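Local coordinates for glucanase (Clostridium thermocellum, PDB 5GXX), which probably hydrolyses internal beta-1,4-glucosidic bonds of cellulose as a family 9 endoglucanase of the cellulosome, at residues L68-Y73 and W241-D246; L311-A316 and V419-R424. The protein carries 1 engineered substitution. All blocks are in the same frame, centred on the assembly; numbering follows the deposited sequence.

How the interactions relate
Both contacts lie in the helical catalytic domain of glycosyl hydrolase family 9. Their centres are about 10 Å apart. Both segments of interaction 1 come before those of interaction 2 in the sequence. They also touch. Leu-311 packs on both Trp-70 and His-243, and Ala-71 CB lies 3.5 Å from Gly-420 CA. Helix 58-75 thus packs against helices 301-318 and 412-429, which themselves meet in interaction 2. Interaction 1 extends this packing to the loop before helix 249-260. The same loop carries Asp-246, whose carbonyl O binds calcium, and His-243, which packs into the helical core.

Interaction 1. Residues L68-Y73 and W241-D246; sequences LGWALY and WAHCWD. With CA (calcium ion), chain C.
Trp-70, on helix 58-75, meets the loop 241-246 through a single side chain, that of His-243. The loop enters with Trp-241, whose backbone carbonyl accepts a hydrogen bond from the indole of Trp-276. Ala-242 follows and turns its methyl to helix 301-318. His-243 makes the contact. Its NE2 lies 4.1 Å from Trp-70 CZ3, at the edge of the indole and near its plane. CE1 is almost as close to the same carbon. The imidazole and the six-membered ring have centroids 5.8 Å apart and planes at 58°, an oblique aromatic pair. With CG anti to the backbone N (chi1 -169°), the imidazole extends from the loop toward the helix. No hydrogen bond joins the two rings. Their polar ends are held from other directions: ND1 of His-243 pairs with the backbone N of Gly-251, and NE1 of Trp-70 with Glu-74. Both residues are buried in the helical core of the family 9 domain, an (alpha/alpha)6 barrel in this family, where a loop between helices packs on a neighbouring helix. Beyond His-243, the SG of Cys-244 receives a weak, long hydrogen bond from the backbone N of Asp-246. One face of the Trp-245 ring receives Asp-246 CB, 3.6 Å above the plane and toward the rim. Asp-246 ends the segment at the calcium ion. Its carbonyl O binds the metal at 2.3 Å, while OD1 accepts a hydrogen bond from a water that is itself a calcium ligand. OD1 also accepts from His-194 N; Ser-195, Gly-196, Asp-199 and Glu-200 share the calcium.

Interaction 2. Residues L311-A316 and V419-R424; sequences LAFVYA and VGALCR
Segments 311-316 and 419-424 are helical throughout and run in the same general direction. Their backbones come nearest at Phe-313 and Ala-421, with CA atoms 7.3 Å apart. No hydrogen bond crosses between them, and the contact rests on three residues. Phe-313 directs its ring from helix 301-318 toward helix 412-429. With CG anti to the carbonyl carbon (chi1 -79°), the ring lies against Arg-424, whose aliphatic part covers one face. Arg-424 CG sits 3.7 Å from the ring centroid and 21° off the normal, a CH-pi contact. It lies closest to Phe-313 CG, at 3.5 Å, so the methylene is shifted toward the rim where the ring joins its own CB. Arg-424 CB comes in beside it, 3.8 Å from Phe-313 CD2. The arginine chain bends at chi2, and its guanidinium plane ends 25° from the ring plane, with Phe-313 CD1 over one of its faces. Further along the ring, Phe-313 CE2 reaches Ala-421 CB at 4.1 Å and the carbonyl O of the same alanine at 3.9 Å. The ring therefore spans about one turn of helix 412-429, from Ala-421 to Arg-424. The charged end of Arg-424 forms salt bridges with Asp-317, just past the first segment, and with Glu-428. Helix 322-340 packs on the pair through Tyr-329, which meets both Phe-313 and Arg-424. Helix 58-75 touches both segments as well, through Glu-74 on Val-314 and Leu-68 on Val-419, within the mainly helical catalytic domain.

Interaction 1. Residues L68-Y73 and W241-D246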
ATOM      1  N   LEU A  68      33.194  32.704  19.402  1.00 12.30           N
ATOM      2  CA  LEU A  68      34.397  31.899  19.646  1.00 11.93           C
ATOM      3  C   LEU A  68      35.662  32.745  19.492  1.00 13.56           C
ATOM      4  O   LEU A  68      36.600  32.603  20.286  1.00 13.76           O
ATOM      5  CB  LEU A  68      34.464  30.669  18.740  1.00 13.50           C
ATOM      6  CG  LEU A  68      33.375  29.610  18.948  1.00 13.03           C
ATOM      7  CD1 LEU A  68      33.755  28.313  18.224  1.00 15.31           C
ATOM      8  CD2 LEU A  68      33.068  29.302  20.419  1.00 16.17           C
ATOM      9  N   GLY A  69      35.657  33.628  18.489  1.00 14.58           N
ATOM     10  CA  GLY A  69      36.755  34.570  18.289  1.00 14.79           C
ATOM     11  C   GLY A  69      36.881  35.496  19.481  1.00 14.38           C
ATOM     12  O   GLY A  69      37.995  35.725  19.976  1.00 14.97           O
ATOM     13  N   TRP A  70      35.743  35.990  19.973  1.00 13.47           N
ATOM     14  CA  TRP A  70      35.752  36.926  21.095  1.00 13.79           C
ATOM     15  C   TRP A  70      36.314  36.213  22.323  1.00 13.76           C
ATOM     16  O   TRP A  70      37.089  36.820  23.068  1.00 14.60           O
ATOM     17  CB  TRP A  70      34.358  37.525  21.332  1.00 13.32           C
ATOM     18  CG  TRP A  70      34.311  38.720  22.252  1.00 14.08           C
ATOM     19  CD1 TRP A  70      35.374  39.390  22.773  1.00 12.50           C
ATOM     20  CD2 TRP A  70      33.137  39.398  22.733  1.00 15.20           C
ATOM     21  NE1 TRP A  70      34.941  40.427  23.569  1.00 14.52           N
ATOM     22  CE2 TRP A  70      33.570  40.454  23.558  1.00 17.67           C
ATOM     23  CE3 TRP A  70      31.754  39.184  22.579  1.00 15.82           C
ATOM     24  CZ2 TRP A  70      32.674  41.315  24.205  1.00 16.35           C
ATOM     25  CZ3 TRP A  70      30.871  40.040  23.208  1.00 14.25           C
ATOM     26  CH2 TRP A  70      31.330  41.078  24.033  1.00 16.65           C
ATOM     27  N   ALA A  71      35.950  34.943  22.520  1.00 14.60           N
ATOM     28  CA  ALA A  71      36.494  34.170  23.640  1.00 14.38           C
ATOM     29  C   ALA A  71      38.027  34.134  23.605  1.00 15.40           C
ATOM     30  O   ALA A  71      38.693  34.350  24.628  1.00 15.41           O
ATOM     31  CB  ALA A  71      35.910  32.773  23.644  1.00 13.22           C
ATOM     32  N   LEU A  72      38.577  33.874  22.423  1.00 16.05           N
ATOM     33  CA  LEU A  72      40.020  33.845  22.240  1.00 16.36           C
ATOM     34  C   LEU A  72      40.622  35.230  22.426  1.00 16.49           C
ATOM     35  O   LEU A  72      41.705  35.345  23.006  1.00 17.24           O
ATOM     36  CB  LEU A  72      40.378  33.274  20.862  1.00 15.96           C
ATOM     37  CG  LEU A  72      40.217  31.760  20.671  1.00 15.50           C
ATOM     38  CD1 LEU A  72      40.282  31.361  19.194  1.00 15.11           C
ATOM     39  CD2 LEU A  72      41.224  30.926  21.472  1.00 17.39           C
ATOM     40  N   TYR A  73      39.936  36.271  21.946  1.00 16.44           N
ATOM     41  CA  TYR A  73      40.418  37.649  22.030  1.00 17.24           C
ATOM     42  C   TYR A  73      40.582  38.103  23.476  1.00 18.66           C
ATOM     43  O   TYR A  73      41.548  38.785  23.810  1.00 19.86           O
ATOM     44  CB  TYR A  73      39.488  38.591  21.250  1.00 18.22           C
ATOM     45  CG  TYR A  73      39.893  40.046  21.227  1.00 17.56           C
ATOM     46  CD1 TYR A  73      40.793  40.537  20.272  1.00 18.89           C
ATOM     47  CD2 TYR A  73      39.344  40.950  22.128  1.00 18.13           C
ATOM     48  CE1 TYR A  73      41.153  41.883  20.248  1.00 19.11           C
ATOM     49  CE2 TYR A  73      39.690  42.290  22.107  1.00 16.85           C
ATOM     50  CZ  TYR A  73      40.604  42.752  21.166  1.00 17.62           C
ATOM     51  OH  TYR A  73      40.929  44.093  21.175  1.00 22.46           O
ATOM     52  N   TRP A 241      17.049  42.718  26.602  1.00 12.46           N
ATOM     53  CA  TRP A 241      17.153  41.476  25.861  1.00 12.39           C
ATOM     54  C   TRP A 241      18.592  40.984  26.048  1.00 11.16           C
ATOM     55  O   TRP A 241      19.334  41.567  26.841  1.00 11.97           O
ATOM     56  CB  TRP A 241      16.735  41.674  24.389  1.00 12.55           C
ATOM     57  CG  TRP A 241      16.339  40.386  23.708  1.00 12.28           C
ATOM     58  CD1 TRP A 241      17.027  39.734  22.726  1.00 15.09           C
ATOM     59  CD2 TRP A 241      15.154  39.610  23.948  1.00 12.15           C
ATOM     60  NE1 TRP A 241      16.355  38.599  22.340  1.00 14.89           N
ATOM     61  CE2 TRP A 241      15.217  38.482  23.096  1.00 14.72           C
ATOM     62  CE3 TRP A 241      14.049  39.751  24.800  1.00 13.24           C
ATOM     63  CZ2 TRP A 241      14.204  37.516  23.051  1.00 15.64           C
ATOM     64  CZ3 TRP A 241      13.056  38.761  24.780  1.00 15.69           C
ATOM     65  CH2 TRP A 241      13.148  37.657  23.913  1.00 15.47           C
ATOM     66  N   ALA A 242      18.967  39.919  25.346  1.00 11.39           N
ATOM     67  CA  ALA A 242      20.313  39.361  25.365  1.00 10.69           C
ATOM     68  C   ALA A 242      21.055  39.608  24.060  1.00 11.64           C
ATOM     69  O   ALA A 242      20.471  39.559  22.977  1.00 12.71           O
ATOM     70  CB  ALA A 242      20.281  37.854  25.600  1.00 11.25           C
ATOM     71  N   HIS A 243      22.364  39.795  24.188  1.00 11.43           N
ATOM     72  CA  HIS A 243      23.296  39.549  23.098  1.00 11.96           C
ATOM     73  C   HIS A 243      23.003  38.167  22.525  1.00 11.45           C
ATOM     74  O   HIS A 243      22.951  37.193  23.267  1.00 11.17           O
ATOM     75  CB  HIS A 243      24.697  39.562  23.692  1.00 11.10           C
ATOM     76  CG  HIS A 243      25.793  39.584  22.677  1.00 13.59           C
ATOM     77  ND1 HIS A 243      26.253  40.760  22.122  1.00 13.53           N
ATOM     78  CD2 HIS A 243      26.519  38.587  22.117  1.00 11.89           C
ATOM     79  CE1 HIS A 243      27.217  40.478  21.261  1.00 12.71           C
ATOM     80  NE2 HIS A 243      27.406  39.169  21.243  1.00 14.60           N
ATOM     81  N   CYS A 244      22.821  38.088  21.209  1.00 13.24           N
ATOM     82  CA  CYS A 244      22.515  36.817  20.565  1.00 11.78           C
ATOM     83  C   CYS A 244      22.706  36.898  19.055  1.00 12.53           C
ATOM     84  O   CYS A 244      23.046  37.959  18.512  1.00 11.73           O
ATOM     85  CB  CYS A 244      21.062  36.436  20.870  1.00 11.19           C
ATOM     86  SG  CYS A 244      19.818  37.576  20.159  1.00 14.37           S
ATOM     87  N   TRP A 245      22.449  35.780  18.385  1.00 11.51           N
ATOM     88  CA  TRP A 245      22.616  35.687  16.926  1.00 12.78           C
ATOM     89  C   TRP A 245      21.935  36.803  16.139  1.00 13.58           C
ATOM     90  O   TRP A 245      22.402  37.135  15.053  1.00 13.08           O
ATOM     91  CB  TRP A 245      22.158  34.327  16.383  1.00 14.30           C
ATOM     92  CG  TRP A 245      20.694  34.077  16.656  1.00 12.78           C
ATOM     93  CD1 TRP A 245      20.146  33.473  17.759  1.00 13.94           C
ATOM     94  CD2 TRP A 245      19.589  34.492  15.844  1.00 14.38           C
ATOM     95  NE1 TRP A 245      18.774  33.486  17.685  1.00 14.58           N
ATOM     96  CE2 TRP A 245      18.408  34.091  16.509  1.00 12.98           C
ATOM     97  CE3 TRP A 245      19.479  35.149  14.614  1.00 14.62           C
ATOM     98  CZ2 TRP A 245      17.130  34.334  15.990  1.00 14.54           C
ATOM     99  CZ3 TRP A 245      18.212  35.384  14.094  1.00 14.98           C
ATOM    100  CH2 TRP A 245      17.058  34.985  14.784  1.00 15.46           C
ATOM    101  N   ASP A 246      20.817  37.318  16.640  1.00 13.75           N
ATOM    102  CA  ASP A 246      20.049  38.340  15.933  1.00 14.75           C
ATOM    103  C   ASP A 246      20.513  39.780  16.183  1.00 14.56           C
ATOM    104  O   ASP A 246      20.248  40.704  15.401  1.00 15.99           O
ATOM    105  CB  ASP A 246      18.577  38.229  16.328  1.00 14.82           C
ATOM    106  CG  ASP A 246      17.709  39.199  15.563  1.00 14.34           C
ATOM    107  OD1 ASP A 246      17.528  38.983  14.355  1.00 18.22           O
ATOM    108  OD2 ASP A 246      17.246  40.192  16.162  1.00 16.84           O
TER
HETATM  109 CA    CA C 701      20.295  42.481  13.875  1.00 17.22          CA
HETATM  110  O   HOH W   1      18.892  41.040  12.831  1.00 20.24           O

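Interaction 2. Residues L311-A316 and V419-R424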
ATOM      1  N   LEU A 311      29.343  38.424  28.622  1.00 13.13           N
ATOM      2  CA  LEU A 311      29.401  39.883  28.555  1.00 12.26           C
ATOM      3  C   LEU A 311      29.681  40.521  29.910  1.00 13.11           C
ATOM      4  O   LEU A 311      30.450  41.487  30.000  1.00 13.56           O
ATOM      5  CB  LEU A 311      28.091  40.449  28.025  1.00 12.87           C
ATOM      6  CG  LEU A 311      28.008  40.685  26.515  1.00 13.53           C
ATOM      7  CD1 LEU A 311      28.159  39.395  25.717  1.00 14.81           C
ATOM      8  CD2 LEU A 311      26.714  41.393  26.137  1.00 14.59           C
ATOM      9  N   ALA A 312      29.055  39.969  30.955  1.00 11.31           N
ATOM     10  CA  ALA A 312      29.235  40.468  32.317  1.00 12.18           C
ATOM     11  C   ALA A 312      30.667  40.274  32.810  1.00 12.08           C
ATOM     12  O   ALA A 312      31.226  41.196  33.416  1.00 13.39           O
ATOM     13  CB  ALA A 312      28.217  39.827  33.266  1.00  9.20           C
ATOM     14  N   PHE A 313      31.273  39.125  32.516  1.00 13.50           N
ATOM     15  CA  PHE A 313      32.674  38.901  32.874  1.00 13.54           C
ATOM     16  C   PHE A 313      33.567  39.914  32.148  1.00 14.77           C
ATOM     17  O   PHE A 313      34.463  40.507  32.756  1.00 15.44           O
ATOM     18  CB  PHE A 313      33.144  37.484  32.501  1.00 13.59           C
ATOM     19  CG  PHE A 313      32.725  36.376  33.447  1.00 14.42           C
ATOM     20  CD1 PHE A 313      32.859  36.466  34.833  1.00 11.93           C
ATOM     21  CD2 PHE A 313      32.268  35.177  32.917  1.00 13.40           C
ATOM     22  CE1 PHE A 313      32.490  35.413  35.666  1.00 13.79           C
ATOM     23  CE2 PHE A 313      31.935  34.088  33.728  1.00 11.79           C
ATOM     24  CZ  PHE A 313      32.045  34.202  35.112  1.00 12.07           C
ATOM     25  N   VAL A 314      33.362  40.080  30.842  1.00 13.86           N
ATOM     26  CA  VAL A 314      34.205  40.981  30.053  1.00 13.61           C
ATOM     27  C   VAL A 314      34.075  42.412  30.578  1.00 15.05           C
ATOM     28  O   VAL A 314      35.072  43.116  30.752  1.00 15.62           O
ATOM     29  CB  VAL A 314      33.891  40.898  28.541  1.00 13.30           C
ATOM     30  CG1 VAL A 314      34.635  42.007  27.777  1.00 15.57           C
ATOM     31  CG2 VAL A 314      34.273  39.546  27.953  1.00 13.43           C
ATOM     32  N   TYR A 315      32.852  42.833  30.880  1.00 14.31           N
ATOM     33  CA  TYR A 315      32.633  44.179  31.369  1.00 16.07           C
ATOM     34  C   TYR A 315      33.239  44.357  32.763  1.00 16.18           C
ATOM     35  O   TYR A 315      33.960  45.325  33.015  1.00 16.18           O
ATOM     36  CB  TYR A 315      31.151  44.564  31.346  1.00 14.99           C
ATOM     37  CG  TYR A 315      30.999  46.029  31.699  1.00 12.95           C
ATOM     38  CD1 TYR A 315      31.486  47.027  30.834  1.00 13.87           C
ATOM     39  CD2 TYR A 315      30.401  46.421  32.904  1.00 12.50           C
ATOM     40  CE1 TYR A 315      31.406  48.365  31.167  1.00 14.78           C
ATOM     41  CE2 TYR A 315      30.297  47.775  33.236  1.00 15.25           C
ATOM     42  CZ  TYR A 315      30.794  48.731  32.359  1.00 15.60           C
ATOM     43  OH  TYR A 315      30.706  50.073  32.656  1.00 17.23           O
ATOM     44  N   ALA A 316      32.977  43.417  33.661  1.00 16.34           N
ATOM     45  CA  ALA A 316      33.546  43.493  35.006  1.00 17.57           C
ATOM     46  C   ALA A 316      35.070  43.555  34.967  1.00 18.33           C
ATOM     47  O   ALA A 316      35.687  44.311  35.709  1.00 16.83           O
ATOM     48  CB  ALA A 316      33.091  42.309  35.845  1.00 17.28           C
ATOM     49  N   VAL A 419      31.074  28.896  25.770  1.00 10.92           N
ATOM     50  CA  VAL A 419      32.522  28.789  25.627  1.00 10.83           C
ATOM     51  C   VAL A 419      33.303  29.985  26.167  1.00 11.33           C
ATOM     52  O   VAL A 419      34.263  29.790  26.912  1.00 11.95           O
ATOM     53  CB  VAL A 419      32.913  28.467  24.164  1.00  9.44           C
ATOM     54  CG1 VAL A 419      34.428  28.626  23.970  1.00 11.28           C
ATOM     55  CG2 VAL A 419      32.467  27.052  23.818  1.00 13.23           C
ATOM     56  N   GLY A 420      32.918  31.216  25.835  1.00 10.80           N
ATOM     57  CA  GLY A 420      33.645  32.391  26.319  1.00 11.70           C
ATOM     58  C   GLY A 420      33.603  32.489  27.835  1.00 11.07           C
ATOM     59  O   GLY A 420      34.614  32.736  28.502  1.00 12.91           O
ATOM     60  N   ALA A 421      32.431  32.277  28.420  1.00 11.69           N
ATOM     61  CA  ALA A 421      32.319  32.253  29.881  1.00 10.96           C
ATOM     62  C   ALA A 421      33.104  31.138  30.580  1.00 11.85           C
ATOM     63  O   ALA A 421      33.709  31.369  31.638  1.00 12.15           O
ATOM     64  CB  ALA A 421      30.848  32.245  30.255  1.00 11.90           C
ATOM     65  N   LEU A 422      33.139  29.944  29.989  1.00 11.38           N
ATOM     66  CA  LEU A 422      33.971  28.865  30.528  1.00 13.40           C
ATOM     67  C   LEU A 422      35.461  29.197  30.404  1.00 14.61           C
ATOM     68  O   LEU A 422      36.248  28.870  31.298  1.00 15.92           O
ATOM     69  CB  LEU A 422      33.665  27.516  29.874  1.00 13.23           C
ATOM     70  CG  LEU A 422      32.268  26.948  30.115  1.00 12.32           C
ATOM     71  CD1 LEU A 422      31.977  25.769  29.171  1.00 12.59           C
ATOM     72  CD2 LEU A 422      32.108  26.534  31.585  1.00 14.34           C
ATOM     73  N   CYS A 423      35.850  29.843  29.314  1.00 14.08           N
ATOM     74  CA  CYS A 423      37.228  30.345  29.219  1.00 15.00           C
ATOM     75  C   CYS A 423      37.574  31.243  30.408  1.00 15.20           C
ATOM     76  O   CYS A 423      38.632  31.069  31.017  1.00 15.22           O
ATOM     77  CB  CYS A 423      37.461  31.131  27.931  1.00 14.14           C
ATOM     78  SG  CYS A 423      37.572  30.115  26.456  1.00 14.20           S
ATOM     79  N   ARG A 424      36.706  32.194  30.749  1.00 13.65           N
ATOM     80  CA  ARG A 424      36.951  33.065  31.894  1.00 14.10           C
ATOM     81  C   ARG A 424      37.081  32.273  33.195  1.00 14.43           C
ATOM     82  O   ARG A 424      37.973  32.534  34.017  1.00 14.51           O
ATOM     83  CB  ARG A 424      35.821  34.095  32.016  1.00 14.05           C
ATOM     84  CG  ARG A 424      35.933  35.028  33.221  1.00 14.13           C
ATOM     85  CD  ARG A 424      37.293  35.731  33.276  1.00 15.09           C
ATOM     86  NE  ARG A 424      37.288  36.694  34.372  1.00 15.58           N
ATOM     87  CZ  ARG A 424      37.382  36.352  35.659  1.00 16.40           C
ATOM     88  NH1 ARG A 424      37.530  35.083  36.037  1.00 18.51           N
ATOM     89  NH2 ARG A 424      37.332  37.300  36.589  1.00 19.93           N
TER